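Local coordinates for competence damage-inducible protein A (Enterobacter cloacae subsp. cloacae, PDB 5VU3), which is of unknown function but belongs to the CinA (competence-damaged protein) family, whose relatives include nicotinamide-nucleotide amidases, an activity not established for this protein, at residues A[73-77]-A[78-82]; A[23-27]-A[28-32]. One frame throughout, in Å; residues are numbered along the deposited sequence. Where two conformers were deposited one is given.

Contact 1. Residues A[73-77]-A[78-82]; sequences LGVSP and ETLAR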
ATOM      1  N   LEU A  73      10.388  -3.697 -10.311  1.00 21.02           N
ATOM      2  CA  LEU A  73       9.439  -4.318 -11.219  1.00 23.88           C
ATOM      3  C   LEU A  73      10.019  -4.587 -12.600  1.00 29.38           C
ATOM      4  O   LEU A  73       9.286  -5.037 -13.484  1.00 36.40           O
ATOM      5  CB  LEU A  73       8.189  -3.446 -11.345  1.00 23.82           C
ATOM      6  CG  LEU A  73       7.284  -3.364 -10.110  1.00 29.41           C
ATOM      7  CD1 LEU A  73       6.146  -2.372 -10.322  1.00 29.74           C
ATOM      8  CD2 LEU A  73       6.735  -4.740  -9.742  1.00 31.19           C
ATOM      9  N   GLY A  74      11.303  -4.320 -12.814  1.00 30.53           N
ATOM     10  CA  GLY A  74      11.920  -4.656 -14.087  1.00 29.99           C
ATOM     11  C   GLY A  74      11.312  -3.951 -15.275  1.00 31.26           C
ATOM     12  O   GLY A  74      11.375  -4.469 -16.397  1.00 33.89           O
ATOM     13  N   VAL A  75      10.710  -2.783 -15.062  1.00 22.91           N
ATOM     14  CA  VAL A  75      10.228  -1.981 -16.179  1.00 25.47           C
ATOM     15  C   VAL A  75      11.419  -1.536 -17.016  1.00 28.86           C
ATOM     16  O   VAL A  75      12.432  -1.064 -16.484  1.00 26.33           O
ATOM     17  CB  VAL A  75       9.411  -0.786 -15.668  1.00 23.86           C
ATOM     18  CG1 VAL A  75       9.118   0.197 -16.805  1.00 24.39           C
ATOM     19  CG2 VAL A  75       8.113  -1.270 -15.002  1.00 23.40           C
ATOM     20  N   SER A  76      11.306  -1.702 -18.331  1.00 27.08           N
ATOM     21  CA  SER A  76      12.407  -1.389 -19.229  1.00 32.10           C
ATOM     22  C   SER A  76      12.656   0.115 -19.281  1.00 29.24           C
ATOM     23  O   SER A  76      11.709   0.892 -19.445  1.00 28.17           O
ATOM     24  CB  SER A  76      12.105  -1.916 -20.628  1.00 37.28           C
ATOM     25  OG  SER A  76      12.960  -1.312 -21.577  1.00 42.23           O
ATOM     26  N   PRO A  77      13.907   0.565 -19.161  1.00 31.81           N
ATOM     27  CA  PRO A  77      14.181   2.003 -19.318  1.00 31.07           C
ATOM     28  C   PRO A  77      13.781   2.546 -20.680  1.00 32.58           C
ATOM     29  O   PRO A  77      13.378   3.712 -20.781  1.00 33.68           O
ATOM     30  CB  PRO A  77      15.700   2.098 -19.094  1.00 36.38           C
ATOM     31  CG  PRO A  77      16.068   0.845 -18.354  1.00 38.17           C
ATOM     32  CD  PRO A  77      15.122  -0.207 -18.851  1.00 37.29           C
ATOM     33  N   GLU A  78      13.881   1.735 -21.739  1.00 36.46           N
ATOM     34  CA  GLU A  78      13.455   2.203 -23.053  1.00 37.16           C
ATOM     35  C   GLU A  78      11.937   2.311 -23.145  1.00 36.49           C
ATOM     36  O   GLU A  78      11.424   3.157 -23.885  1.00 37.26           O
ATOM     37  CB  GLU A  78      13.995   1.284 -24.145  1.00 45.34           C
ATOM     38  CG  GLU A  78      13.773   1.815 -25.559  1.00 55.97           C
ATOM     39  CD  GLU A  78      14.400   3.190 -25.791  1.00 61.60           C
ATOM     40  OE1 GLU A  78      15.464   3.481 -25.200  1.00 61.02           O
ATOM     41  OE2 GLU A  78      13.826   3.979 -26.572  1.00 62.12           O
ATOM     42  N   THR A  79      11.202   1.471 -22.414  1.00 32.58           N
ATOM     43  CA  THR A  79       9.761   1.677 -22.307  1.00 30.32           C
ATOM     44  C   THR A  79       9.458   3.036 -21.692  1.00 29.75           C
ATOM     45  O   THR A  79       8.634   3.799 -22.213  1.00 30.80           O
ATOM     46  CB  THR A  79       9.112   0.556 -21.491  1.00 24.58           C
ATOM     47  OG1 THR A  79       9.178  -0.670 -22.228  1.00 29.81           O
ATOM     48  CG2 THR A  79       7.651   0.877 -21.190  1.00 22.79           C
ATOM     49  N   LEU A  80      10.133   3.362 -20.587  1.00 28.32           N
ATOM     50  CA  LEU A  80       9.930   4.661 -19.960  1.00 28.60           C
ATOM     51  C   LEU A  80      10.401   5.792 -20.857  1.00 28.61           C
ATOM     52  O   LEU A  80       9.807   6.874 -20.848  1.00 29.28           O
ATOM     53  CB  LEU A  80      10.653   4.707 -18.617  1.00 30.09           C
ATOM     54  CG  LEU A  80      10.111   3.734 -17.567  1.00 33.79           C
ATOM     55  CD1 LEU A  80      11.049   3.653 -16.382  1.00 36.90           C
ATOM     56  CD2 LEU A  80       8.729   4.142 -17.115  1.00 30.51           C
ATOM     57  N   ALA A  81      11.457   5.567 -21.641  1.00 32.50           N
ATOM     58  CA  ALA A  81      11.955   6.623 -22.516  1.00 31.33           C
ATOM     59  C   ALA A  81      10.970   6.921 -23.638  1.00 34.51           C
ATOM     60  O   ALA A  81      10.726   8.088 -23.964  1.00 36.83           O
ATOM     61  CB  ALA A  81      13.321   6.239 -23.090  1.00 30.39           C
ATOM     62  N   ARG A  82      10.392   5.878 -24.238  1.00 31.74           N
ATOM     63  CA  ARG A  82       9.504   6.073 -25.378  1.00 34.03           C
ATOM     64  C   ARG A  82       8.109   6.515 -24.951  1.00 29.22           C
ATOM     65  O   ARG A  82       7.497   7.353 -25.619  1.00 30.45           O
ATOM     66  CB  ARG A  82       9.408   4.788 -26.199  1.00 42.12           C
ATOM     67  CG  ARG A  82      10.722   4.350 -26.805  1.00 53.43           C
ATOM     68  CD  ARG A  82      10.596   3.010 -27.504  1.00 57.68           C
ATOM     69  NE  ARG A  82       9.688   3.074 -28.641  1.00 60.41           N
ATOM     70  CZ  ARG A  82       9.909   2.460 -29.798  1.00 64.58           C
ATOM     71  NH1 ARG A  82      11.011   1.740 -29.962  1.00 63.86           N
ATOM     72  NH2 ARG A  82       9.033   2.568 -30.789  1.00 67.29           N
TER
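Ser76 meets Thr79 and Glu78 where the chain turns into helix 77-83, and its hydroxyl faces two backbone N-H groups at the start of that helix. Both bonds to Ser76 OG are weak: Thr79 N lies 3.4 Å away on a fairly straight line (N-H...O angle 160°), whereas Glu78 N, at 3.2 Å from the same oxygen, approaches with a strongly bent N-H. What brings the oxygen over the helix start is the first torsion of Ser76, which sets OG opposite its own backbone N (chi1 164°). The firmer bonds are made by backbone carbonyls. Leu80 N donates to Ser76 O at 3.1 Å and Ala81 N to Pro77 O at 2.8 Å, the first two i+4 bonds of the helix.

The tightly packed side is apolar. Val75 and Leu80 cross at about a right angle, with the single methyl Val75 CG1 set 3.8 Å from Leu80 CG and slightly farther from both Leu80 methyls. The pair is flanked by helix 88-101, where Val75 touches Met94 and Leu80 touches Thr90, and by helix 66-73, where Leu80 touches Glu70. Thr79 OG1 is 3.6 Å from Ser76 CB, but its hydrogen bond goes to Glu93, whose carboxylate also takes the N-H of Ser76.

The solvent side is looser. Pro77, Glu78 and Ala81 are all exposed, and across the junction Ala81 CB has just Pro77 O close by, at 3.4 Å. Pro77, with no N-H to donate, occupies the first position of the helix at phi -60°, a value its ring readily adopts. Serine before proline, with the serine hydroxyl turned onto the next N-H groups, is characteristic of an N-cap, here starting a short surface helix that follows helix 66-73 after a three-residue loop.

Contact 2. Residues A[23-27]-A[28-32]; sequences SRLID and AGLRL. With ACT (acetate ion), chain I.
A Schellman motif ends helix 14-28, and the chain then folds back so that Leu30 and Leu32 pack against Leu25. Its evidence is the positive phi of Gly29 (69°) together with two bonds into the last turn. Gly29 N donates to Ile26 O at 3.1 Å, standing well above the carbonyl plane instead of on a lone pair. Leu30 N donates to Leu25 O at 2.9 Å, and this bond is almost perfectly straight, with an N-H...O angle of 177°. One residue before Gly29, Ala28 N still makes the regular helical bond to Arg24 O.

Reversal of the backbone brings the apolar residues together. The two methyls of Leu25 divide the work: CD2 lies 3.7 Å from Leu30 CB, with the side chains crossing at about a right angle, while CD1 is 3.8 Å from Leu32 CB and slightly farther from Leu32 CD2. Leu25 takes the common helical form, CG opposite the carbonyl carbon (chi1 -69°), and the fork that follows presents one methyl to each partner.

Arg24 leaves this cluster. Its chain bends at the second torsion and carries the guanidinium away from the turn, where NH1 and NH2 each make a weak hydrogen bond of 3.3 Å to the same acetate oxygen, O. The acetate probably comes from the crystallisation liquor, so this pairing need not mark a natural site; within the chain, Arg24 NE is bonded to Ser169.

Leu25 also touches Phe56 and Leu168, and Leu32 reaches Leu164 of helix 149-167. Beyond the turn, Arg31 pairs through its backbone with Asp105 and Val106, leading the chain into strand 32-37, which runs parallel between strands 57-63 and 106-112.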
ATOM      1  N   SER A  23     -15.663 -12.522  -3.610  1.00 27.61           N
ATOM      2  CA  SER A  23     -16.450 -13.699  -3.962  0.50 29.42           C
ATOM      3  C   SER A  23     -15.920 -14.359  -5.229  1.00 32.33           C
ATOM      4  O   SER A  23     -15.719 -15.582  -5.269  1.00 35.06           O
ATOM      5  CB  SER A  23     -17.920 -13.317  -4.138  0.50 31.12           C
ATOM      6  OG  SER A  23     -18.598 -13.311  -2.896  0.50 31.75           O
ATOM      7  N   ARG A  24     -15.696 -13.564  -6.282  1.00 29.22           N
ATOM      8  CA  ARG A  24     -15.236 -14.129  -7.551  1.00 33.92           C
ATOM      9  C   ARG A  24     -13.880 -14.801  -7.393  1.00 32.05           C
ATOM     10  O   ARG A  24     -13.662 -15.916  -7.882  1.00 30.08           O
ATOM     11  CB  ARG A  24     -15.149 -13.049  -8.629  1.00 36.63           C
ATOM     12  CG  ARG A  24     -16.330 -12.111  -8.723  1.00 43.12           C
ATOM     13  CD  ARG A  24     -17.401 -12.640  -9.654  1.00 51.57           C
ATOM     14  NE  ARG A  24     -18.357 -11.601 -10.038  1.00 57.16           N
ATOM     15  CZ  ARG A  24     -19.223 -11.030  -9.205  1.00 56.86           C
ATOM     16  NH1 ARG A  24     -19.264 -11.386  -7.925  1.00 54.17           N
ATOM     17  NH2 ARG A  24     -20.056 -10.101  -9.653  1.00 57.93           N
ATOM     18  N   LEU A  25     -12.944 -14.119  -6.731  1.00 25.56           N
ATOM     19  CA  LEU A  25     -11.593 -14.654  -6.618  1.00 27.02           C
ATOM     20  C   LEU A  25     -11.566 -15.908  -5.757  1.00 29.62           C
ATOM     21  O   LEU A  25     -10.947 -16.914  -6.132  1.00 31.85           O
ATOM     22  CB  LEU A  25     -10.660 -13.587  -6.054  1.00 23.23           C
ATOM     23  CG  LEU A  25     -10.387 -12.418  -7.000  1.00 23.40           C
ATOM     24  CD1 LEU A  25      -9.615 -11.323  -6.290  1.00 23.48           C
ATOM     25  CD2 LEU A  25      -9.648 -12.895  -8.238  1.00 29.79           C
ATOM     26  N   ILE A  26     -12.236 -15.871  -4.606  1.00 26.08           N
ATOM     27  CA  ILE A  26     -12.233 -17.019  -3.708  1.00 29.58           C
ATOM     28  C   ILE A  26     -12.910 -18.215  -4.367  1.00 29.88           C
ATOM     29  O   ILE A  26     -12.392 -19.339  -4.318  1.00 32.48           O
ATOM     30  CB  ILE A  26     -12.892 -16.646  -2.367  1.00 28.75           C
ATOM     31  CG1 ILE A  26     -12.025 -15.631  -1.612  1.00 28.85           C
ATOM     32  CG2 ILE A  26     -13.140 -17.884  -1.517  1.00 31.59           C
ATOM     33  CD1 ILE A  26     -12.733 -14.969  -0.438  1.00 30.61           C
ATOM     34  N   ASP A  27     -14.063 -17.994  -5.014  1.00 30.48           N
ATOM     35  CA  ASP A  27     -14.748 -19.093  -5.693  1.00 36.40           C
ATOM     36  C   ASP A  27     -13.861 -19.728  -6.757  1.00 36.30           C
ATOM     37  O   ASP A  27     -13.886 -20.948  -6.951  1.00 35.06           O
ATOM     38  CB  ASP A  27     -16.054 -18.611  -6.331  1.00 41.15           C
ATOM     39  CG  ASP A  27     -17.107 -18.235  -5.310  1.00 46.66           C
ATOM     40  OD1 ASP A  27     -18.160 -17.698  -5.720  1.00 49.73           O
ATOM     41  OD2 ASP A  27     -16.879 -18.458  -4.101  1.00 50.49           O
ATOM     42  N   ALA A  28     -13.073 -18.917  -7.455  1.00 33.83           N
ATOM     43  CA  ALA A  28     -12.223 -19.400  -8.535  1.00 35.25           C
ATOM     44  C   ALA A  28     -10.860 -19.889  -8.057  1.00 34.11           C
ATOM     45  O   ALA A  28     -10.074 -20.378  -8.877  1.00 34.52           O
ATOM     46  CB  ALA A  28     -12.037 -18.297  -9.583  1.00 34.50           C
ATOM     47  N   GLY A  29     -10.559 -19.765  -6.766  1.00 32.05           N
ATOM     48  CA  GLY A  29      -9.256 -20.153  -6.260  1.00 32.48           C
ATOM     49  C   GLY A  29      -8.121 -19.262  -6.715  1.00 36.20           C
ATOM     50  O   GLY A  29      -6.999 -19.745  -6.903  1.00 30.23           O
ATOM     51  N   LEU A  30      -8.379 -17.968  -6.885  1.00 29.73           N
ATOM     52  CA  LEU A  30      -7.420 -17.043  -7.472  1.00 28.88           C
ATOM     53  C   LEU A  30      -6.890 -16.080  -6.421  1.00 28.16           C
ATOM     54  O   LEU A  30      -7.621 -15.669  -5.513  1.00 24.07           O
ATOM     55  CB  LEU A  30      -8.056 -16.242  -8.612  1.00 27.86           C
ATOM     56  CG  LEU A  30      -8.594 -17.024  -9.812  1.00 28.84           C
ATOM     57  CD1 LEU A  30      -9.291 -16.080 -10.780  1.00 33.52           C
ATOM     58  CD2 LEU A  30      -7.466 -17.761 -10.498  1.00 29.82           C
ATOM     59  N   ARG A  31      -5.623 -15.713  -6.559  1.00 24.81           N
ATOM     60  CA  ARG A  31      -4.983 -14.737  -5.692  1.00 29.81           C
ATOM     61  C   ARG A  31      -4.713 -13.457  -6.475  1.00 25.44           C
ATOM     62  O   ARG A  31      -4.382 -13.504  -7.666  1.00 25.38           O
ATOM     63  CB  ARG A  31      -3.687 -15.304  -5.115  1.00 36.30           C
ATOM     64  CG  ARG A  31      -3.828 -16.765  -4.710  1.00 43.81           C
ATOM     65  CD  ARG A  31      -2.750 -17.221  -3.747  1.00 50.78           C
ATOM     66  NE  ARG A  31      -1.431 -17.270  -4.365  1.00 54.85           N
ATOM     67  CZ  ARG A  31      -0.469 -18.114  -4.005  1.00 58.66           C
ATOM     68  NH1 ARG A  31      -0.680 -18.996  -3.036  1.00 62.76           N
ATOM     69  NH2 ARG A  31       0.706 -18.080  -4.616  1.00 59.28           N
ATOM     70  N   LEU A  32      -4.862 -12.319  -5.795  1.00 21.65           N
ATOM     71  CA  LEU A  32      -4.754 -10.991  -6.384  1.00 20.96           C
ATOM     72  C   LEU A  32      -3.570 -10.238  -5.788  1.00 21.17           C
ATOM     73  O   LEU A  32      -3.265 -10.376  -4.600  1.00 21.74           O
ATOM     74  CB  LEU A  32      -6.033 -10.176  -6.136  1.00 22.17           C
ATOM     75  CG  LEU A  32      -6.027  -8.697  -6.528  1.00 18.61           C
ATOM     76  CD1 LEU A  32      -6.016  -8.563  -8.044  1.00 20.62           C
ATOM     77  CD2 LEU A  32      -7.225  -7.975  -5.931  1.00 18.18           C
TER
HETATM   78  C   ACT I 201     -23.118 -10.745  -6.336  1.00 47.23           C
HETATM   79  O   ACT I 201     -22.461 -10.590  -7.402  1.00 46.95           O
HETATM   80  OXT ACT I 201     -23.457 -11.821  -5.771  1.00 50.56           O
HETATM   81  CH3 ACT I 201     -23.572  -9.424  -5.637  1.00 46.45           C

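How the contacts relate
Contacts 1 and 2 treat opposite ends of helices: residues 73-82 begin helix 77-83 after a break at Gly74, whereas residues 23-32 close helix 14-28 and lead into the central sheet. They follow in series along the chain, contact 2 first. Their centres are 31 Å apart and their nearest atoms about 12 Å apart, so the two do not touch. Their centres lie about 19 and 17 Å from the centre of the chain, but contact 1 is a surface contact and contact 2 is partly buried. The acetate belongs to contact 2 alone, and because it probably comes from the crystallisation liquor, it cannot be taken to mark an active site.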